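Local coordinates for uncharacterized protein (Legionella pneumophila subsp. pneumophila, PDB 5T2X) that is of unknown function but belongs to the DUF5630 family and folds as an almost wholly helical single-chain protein, at residues Q93-A104 with F122-Y133. Sequence-based numbering, arbitrary orientation.
Sequences QLVKGIYFYGQA and FLKKSAYQHCFY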
loop_
_atom_site.group_PDB
_atom_site.type_symbol
_atom_site.label_atom_id
_atom_site.label_comp_id
_atom_site.label_asym_id
_atom_site.label_seq_id
_atom_site.Cartn_x
_atom_site.Cartn_y
_atom_site.Cartn_z
ATOM N N GLN A 93 8.462 1.244 7.112
ATOM C CA GLN A 93 7.594 0.501 6.205
ATOM C C GLN A 93 7.342 1.285 4.926
ATOM O O GLN A 93 7.276 0.707 3.835
ATOM C CB GLN A 93 6.275 0.169 6.900
ATOM C CG GLN A 93 6.419 -0.796 8.061
ATOM C CD GLN A 93 5.108 -1.042 8.773
ATOM O OE1 GLN A 93 4.380 -0.104 9.097
ATOM N NE2 GLN A 93 4.795 -2.309 9.015
ATOM N N LEU A 94 7.205 2.608 5.040
ATOM C CA LEU A 94 6.998 3.431 3.854
ATOM C C LEU A 94 8.230 3.428 2.959
ATOM O O LEU A 94 8.115 3.282 1.736
ATOM C CB LEU A 94 6.632 4.856 4.267
ATOM C CG LEU A 94 6.420 5.862 3.136
ATOM C CD1 LEU A 94 5.290 5.418 2.221
ATOM C CD2 LEU A 94 6.146 7.247 3.701
ATOM N N VAL A 95 9.418 3.575 3.549
ATOM C CA VAL A 95 10.644 3.649 2.758
ATOM C C VAL A 95 10.977 2.291 2.154
ATOM O O VAL A 95 11.306 2.187 0.965
ATOM C CB VAL A 95 11.803 4.187 3.616
ATOM C CG1 VAL A 95 13.117 4.073 2.863
ATOM C CG2 VAL A 95 11.540 5.631 4.009
ATOM N N LYS A 96 10.905 1.228 2.961
ATOM C CA LYS A 96 11.173 -0.108 2.437
ATOM C C LYS A 96 10.172 -0.483 1.354
ATOM O O LYS A 96 10.541 -1.087 0.339
ATOM C CB LYS A 96 11.143 -1.139 3.565
ATOM C CG LYS A 96 12.250 -0.999 4.591
ATOM C CD LYS A 96 12.072 -2.033 5.690
ATOM C CE LYS A 96 13.075 -1.846 6.811
ATOM N NZ LYS A 96 12.809 -2.793 7.930
ATOM N N GLY A 97 8.899 -0.134 1.552
ATOM C CA GLY A 97 7.893 -0.441 0.547
ATOM C C GLY A 97 8.149 0.267 -0.768
ATOM O O GLY A 97 7.980 -0.317 -1.842
ATOM N N ILE A 98 8.562 1.534 -0.704
ATOM C CA ILE A 98 8.890 2.271 -1.920
ATOM C C ILE A 98 10.132 1.688 -2.579
ATOM O O ILE A 98 10.187 1.533 -3.806
ATOM C CB ILE A 98 9.066 3.767 -1.604
ATOM C CG1 ILE A 98 7.733 4.389 -1.192
ATOM C CG2 ILE A 98 9.659 4.506 -2.797
ATOM C CD1 ILE A 98 7.874 5.771 -0.588
ATOM N N TYR A 99 11.145 1.347 -1.778
ATOM C CA TYR A 99 12.384 0.813 -2.333
ATOM C C TYR A 99 12.146 -0.523 -3.029
ATOM O O TYR A 99 12.561 -0.721 -4.177
ATOM C CB TYR A 99 13.435 0.665 -1.233
ATOM C CG TYR A 99 14.643 -0.137 -1.663
ATOM C CD1 TYR A 99 15.673 0.454 -2.385
ATOM C CD2 TYR A 99 14.748 -1.489 -1.356
ATOM C CE1 TYR A 99 16.776 -0.280 -2.787
ATOM C CE2 TYR A 99 15.845 -2.229 -1.751
ATOM C CZ TYR A 99 16.856 -1.620 -2.466
ATOM O OH TYR A 99 17.948 -2.355 -2.860
ATOM N N PHE A 100 11.485 -1.455 -2.341
ATOM C CA PHE A 100 11.236 -2.768 -2.929
ATOM C C PHE A 100 10.357 -2.669 -4.167
ATOM O O PHE A 100 10.527 -3.448 -5.112
ATOM C CB PHE A 100 10.602 -3.697 -1.894
ATOM C CG PHE A 100 11.562 -4.187 -0.847
ATOM C CD1 PHE A 100 12.851 -4.562 -1.191
ATOM C CD2 PHE A 100 11.180 -4.269 0.483
ATOM C CE1 PHE A 100 13.738 -5.014 -0.231
ATOM C CE2 PHE A 100 12.061 -4.719 1.449
ATOM C CZ PHE A 100 13.342 -5.092 1.092
ATOM N N TYR A 101 9.419 -1.720 -4.190
ATOM C CA TYR A 101 8.609 -1.533 -5.388
ATOM C C TYR A 101 9.447 -0.975 -6.532
ATOM O O TYR A 101 9.249 -1.349 -7.693
ATOM C CB TYR A 101 7.421 -0.619 -5.095
ATOM C CG TYR A 101 6.476 -0.489 -6.267
ATOM C CD1 TYR A 101 5.550 -1.485 -6.549
ATOM C CD2 TYR A 101 6.516 0.622 -7.100
ATOM C CE1 TYR A 101 4.686 -1.378 -7.624
ATOM C CE2 TYR A 101 5.656 0.739 -8.177
ATOM C CZ TYR A 101 4.743 -0.263 -8.433
ATOM O OH TYR A 101 3.886 -0.150 -9.503
ATOM N N GLY A 102 10.389 -0.082 -6.223
ATOM C CA GLY A 102 11.295 0.400 -7.251
ATOM C C GLY A 102 12.168 -0.703 -7.816
ATOM O O GLY A 102 12.438 -0.741 -9.020
ATOM N N GLN A 103 12.619 -1.621 -6.955
ATOM C CA GLN A 103 13.384 -2.767 -7.433
ATOM C C GLN A 103 12.534 -3.674 -8.310
ATOM O O GLN A 103 13.047 -4.278 -9.261
ATOM C CB GLN A 103 13.956 -3.552 -6.251
ATOM C CG GLN A 103 14.998 -2.792 -5.442
ATOM C CD GLN A 103 16.198 -2.386 -6.278
ATOM O OE1 GLN A 103 16.403 -1.204 -6.557
ATOM N NE2 GLN A 103 16.998 -3.366 -6.681
ATOM N N ALA A 104 11.239 -3.785 -8.008
ATOM C CA ALA A 104 10.349 -4.564 -8.861
ATOM C C ALA A 104 10.207 -3.922 -10.234
ATOM O O ALA A 104 10.187 -4.622 -11.253
ATOM C CB ALA A 104 8.982 -4.721 -8.195
ATOM N N PHE A 122 10.135 -9.116 -5.579
ATOM C CA PHE A 122 10.242 -7.793 -4.974
ATOM C C PHE A 122 8.872 -7.216 -4.640
ATOM O O PHE A 122 8.732 -6.491 -3.649
ATOM C CB PHE A 122 11.003 -6.841 -5.897
ATOM C CG PHE A 122 12.495 -6.957 -5.794
ATOM C CD1 PHE A 122 13.154 -6.595 -4.630
ATOM C CD2 PHE A 122 13.243 -7.415 -6.865
ATOM C CE1 PHE A 122 14.532 -6.696 -4.533
ATOM C CE2 PHE A 122 14.621 -7.519 -6.775
ATOM C CZ PHE A 122 15.266 -7.158 -5.608
ATOM N N LEU A 123 7.852 -7.520 -5.449
ATOM C CA LEU A 123 6.509 -7.030 -5.150
ATOM C C LEU A 123 6.007 -7.579 -3.821
ATOM O O LEU A 123 5.346 -6.867 -3.057
ATOM C CB LEU A 123 5.550 -7.398 -6.282
ATOM C CG LEU A 123 5.626 -6.556 -7.559
ATOM C CD1 LEU A 123 4.616 -7.048 -8.583
ATOM C CD2 LEU A 123 5.399 -5.084 -7.254
ATOM N N LYS A 124 6.326 -8.841 -3.521
ATOM C CA LYS A 124 5.875 -9.442 -2.272
ATOM C C LYS A 124 6.660 -8.922 -1.076
ATOM O O LYS A 124 6.094 -8.781 0.014
ATOM C CB LYS A 124 5.966 -10.967 -2.363
ATOM C CG LYS A 124 4.968 -11.562 -3.346
ATOM C CD LYS A 124 5.073 -13.073 -3.436
ATOM C CE LYS A 124 4.055 -13.624 -4.424
ATOM N NZ LYS A 124 4.162 -15.100 -4.579
ATOM N N LYS A 125 7.952 -8.633 -1.251
ATOM C CA LYS A 125 8.695 -7.956 -0.194
ATOM C C LYS A 125 8.162 -6.547 0.021
ATOM O O LYS A 125 8.103 -6.063 1.157
ATOM C CB LYS A 125 10.185 -7.926 -0.530
ATOM C CG LYS A 125 10.816 -9.301 -0.678
ATOM C CD LYS A 125 12.248 -9.203 -1.177
ATOM C CE LYS A 125 13.145 -8.514 -0.164
ATOM N NZ LYS A 125 13.223 -9.271 1.116
ATOM N N SER A 126 7.764 -5.876 -1.063
ATOM C CA SER A 126 7.154 -4.559 -0.936
ATOM C C SER A 126 5.790 -4.649 -0.261
ATOM O O SER A 126 5.446 -3.804 0.571
ATOM C CB SER A 126 7.036 -3.906 -2.312
ATOM O OG SER A 126 6.499 -2.600 -2.218
ATOM N N ALA A 127 5.005 -5.673 -0.605
ATOM C CA ALA A 127 3.709 -5.863 0.040
ATOM C C ALA A 127 3.860 -6.281 1.496
ATOM O O ALA A 127 2.973 -6.006 2.312
ATOM C CB ALA A 127 2.885 -6.899 -0.724
ATOM N N TYR A 128 4.963 -6.954 1.838
ATOM C CA TYR A 128 5.224 -7.278 3.236
ATOM C C TYR A 128 5.366 -6.016 4.077
ATOM O O TYR A 128 5.020 -6.016 5.264
ATOM C CB TYR A 128 6.479 -8.144 3.347
ATOM C CG TYR A 128 6.771 -8.639 4.747
ATOM C CD1 TYR A 128 6.205 -9.816 5.220
ATOM C CD2 TYR A 128 7.618 -7.932 5.592
ATOM C CE1 TYR A 128 6.471 -10.273 6.497
ATOM C CE2 TYR A 128 7.888 -8.382 6.870
ATOM C CZ TYR A 128 7.312 -9.552 7.317
ATOM O OH TYR A 128 7.580 -10.003 8.589
ATOM N N GLN A 129 5.871 -4.937 3.483
ATOM C CA GLN A 129 5.891 -3.623 4.109
ATOM C C GLN A 129 4.593 -2.856 3.884
ATOM O O GLN A 129 4.518 -1.672 4.230
ATOM C CB GLN A 129 7.079 -2.812 3.585
ATOM C CG GLN A 129 8.423 -3.492 3.786
ATOM C CD GLN A 129 8.822 -3.581 5.248
ATOM O OE1 GLN A 129 8.494 -2.704 6.047
ATOM N NE2 GLN A 129 9.531 -4.645 5.605
ATOM N N HIS A 130 3.584 -3.506 3.295
ATOM C CA HIS A 130 2.245 -2.939 3.121
ATOM C C HIS A 130 2.261 -1.716 2.207
ATOM O O HIS A 130 1.508 -0.760 2.405
ATOM C CB HIS A 130 1.608 -2.607 4.471
ATOM C CG HIS A 130 1.632 -3.747 5.440
ATOM N ND1 HIS A 130 0.990 -4.942 5.199
ATOM C CD2 HIS A 130 2.228 -3.877 6.649
ATOM C CE1 HIS A 130 1.187 -5.759 6.218
ATOM N NE2 HIS A 130 1.935 -5.138 7.111
ATOM N N CYS A 131 3.115 -1.752 1.188
ATOM C CA CYS A 131 3.166 -0.668 0.217
ATOM C C CYS A 131 1.936 -0.709 -0.681
ATOM O O CYS A 131 1.574 -1.766 -1.207
ATOM C CB CYS A 131 4.439 -0.771 -0.621
ATOM S SG CYS A 131 4.603 0.502 -1.889
ATOM N N PHE A 132 1.290 0.449 -0.855
ATOM C CA PHE A 132 0.086 0.506 -1.680
ATOM C C PHE A 132 0.391 0.151 -3.129
ATOM O O PHE A 132 -0.416 -0.509 -3.794
ATOM C CB PHE A 132 -0.551 1.894 -1.600
ATOM C CG PHE A 132 -1.702 2.086 -2.554
ATOM C CD1 PHE A 132 -2.980 1.683 -2.207
ATOM C CD2 PHE A 132 -1.501 2.662 -3.800
ATOM C CE1 PHE A 132 -4.038 1.852 -3.083
ATOM C CE2 PHE A 132 -2.552 2.831 -4.680
ATOM C CZ PHE A 132 -3.824 2.428 -4.319
ATOM N N TYR A 133 1.540 0.597 -3.641
ATOM C CA TYR A 133 1.911 0.282 -5.016
ATOM C C TYR A 133 2.013 -1.222 -5.224
ATOM O O TYR A 133 1.614 -1.741 -6.274
ATOM C CB TYR A 133 3.237 0.959 -5.371
ATOM C CG TYR A 133 3.283 2.445 -5.095
ATOM C CD1 TYR A 133 2.215 3.269 -5.421
ATOM C CD2 TYR A 133 4.399 3.023 -4.501
ATOM C CE1 TYR A 133 2.259 4.628 -5.168
ATOM C CE2 TYR A 133 4.451 4.377 -4.243
ATOM C CZ TYR A 133 3.380 5.175 -4.579
ATOM O OH TYR A 133 3.434 6.526 -4.321
HETATM O O HOH W 1 4.862 0.704 2.880
HETATM O O HOH W 2 5.994 -4.941 8.004
HETATM O O HOH W 3 9.839 -1.923 8.196
#
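G97 and S126 mark the tightest point between helices 91-111 and 117-128: their CA atoms lie 4.4 Å apart, and the axes of segments 93-104 and 122-128 come within 7.8 Å at 168°, nearly antiparallel. G97 offers a flat hollow into which C131 fits, its CB 3.7 Å from G97 CA and its SG against the peptide carbon of G97. S126 OG, turned anti to its own N (chi1 -177°), donates to G97 O at 2.7 Å, in the carbonyl plane on a lone pair, while Y101 N takes the same oxygen, so two donors grip it. On one flank of this seam F100 lies across K125, whose chain bends twice to bring CE over the ring face, 3.9 Å from the F100 centroid in a CH-pi contact, before NZ forms a salt bridge with E51 OE2; F122 CD1 meets the F100 ring obliquely. F122 in turn receives the CB of Q103 over its ring centre, 12° off the normal. On the other flank Y133 CB sits over the centre of the Y101 ring, 3.4 Å from its centroid, a CH-pi contact, with L123 CD2 alongside. Past the glycine, Q129 is bent at chi2, its CG against K96 CB and its OE1 beside Q93 CA; one water joins OE1 to K96 NZ, and another bridges Q93 O and Q129 O where the helix has stopped. H130, with positive phi, is the C-prime residue, and C131 occupies the N-cap position of helix 132-147. Together they form an antiparallel helical hairpin whose second helix closes in a Schellman motif (C131 N to S126 O, H130 N to A127 O) that turns the chain into the next helix.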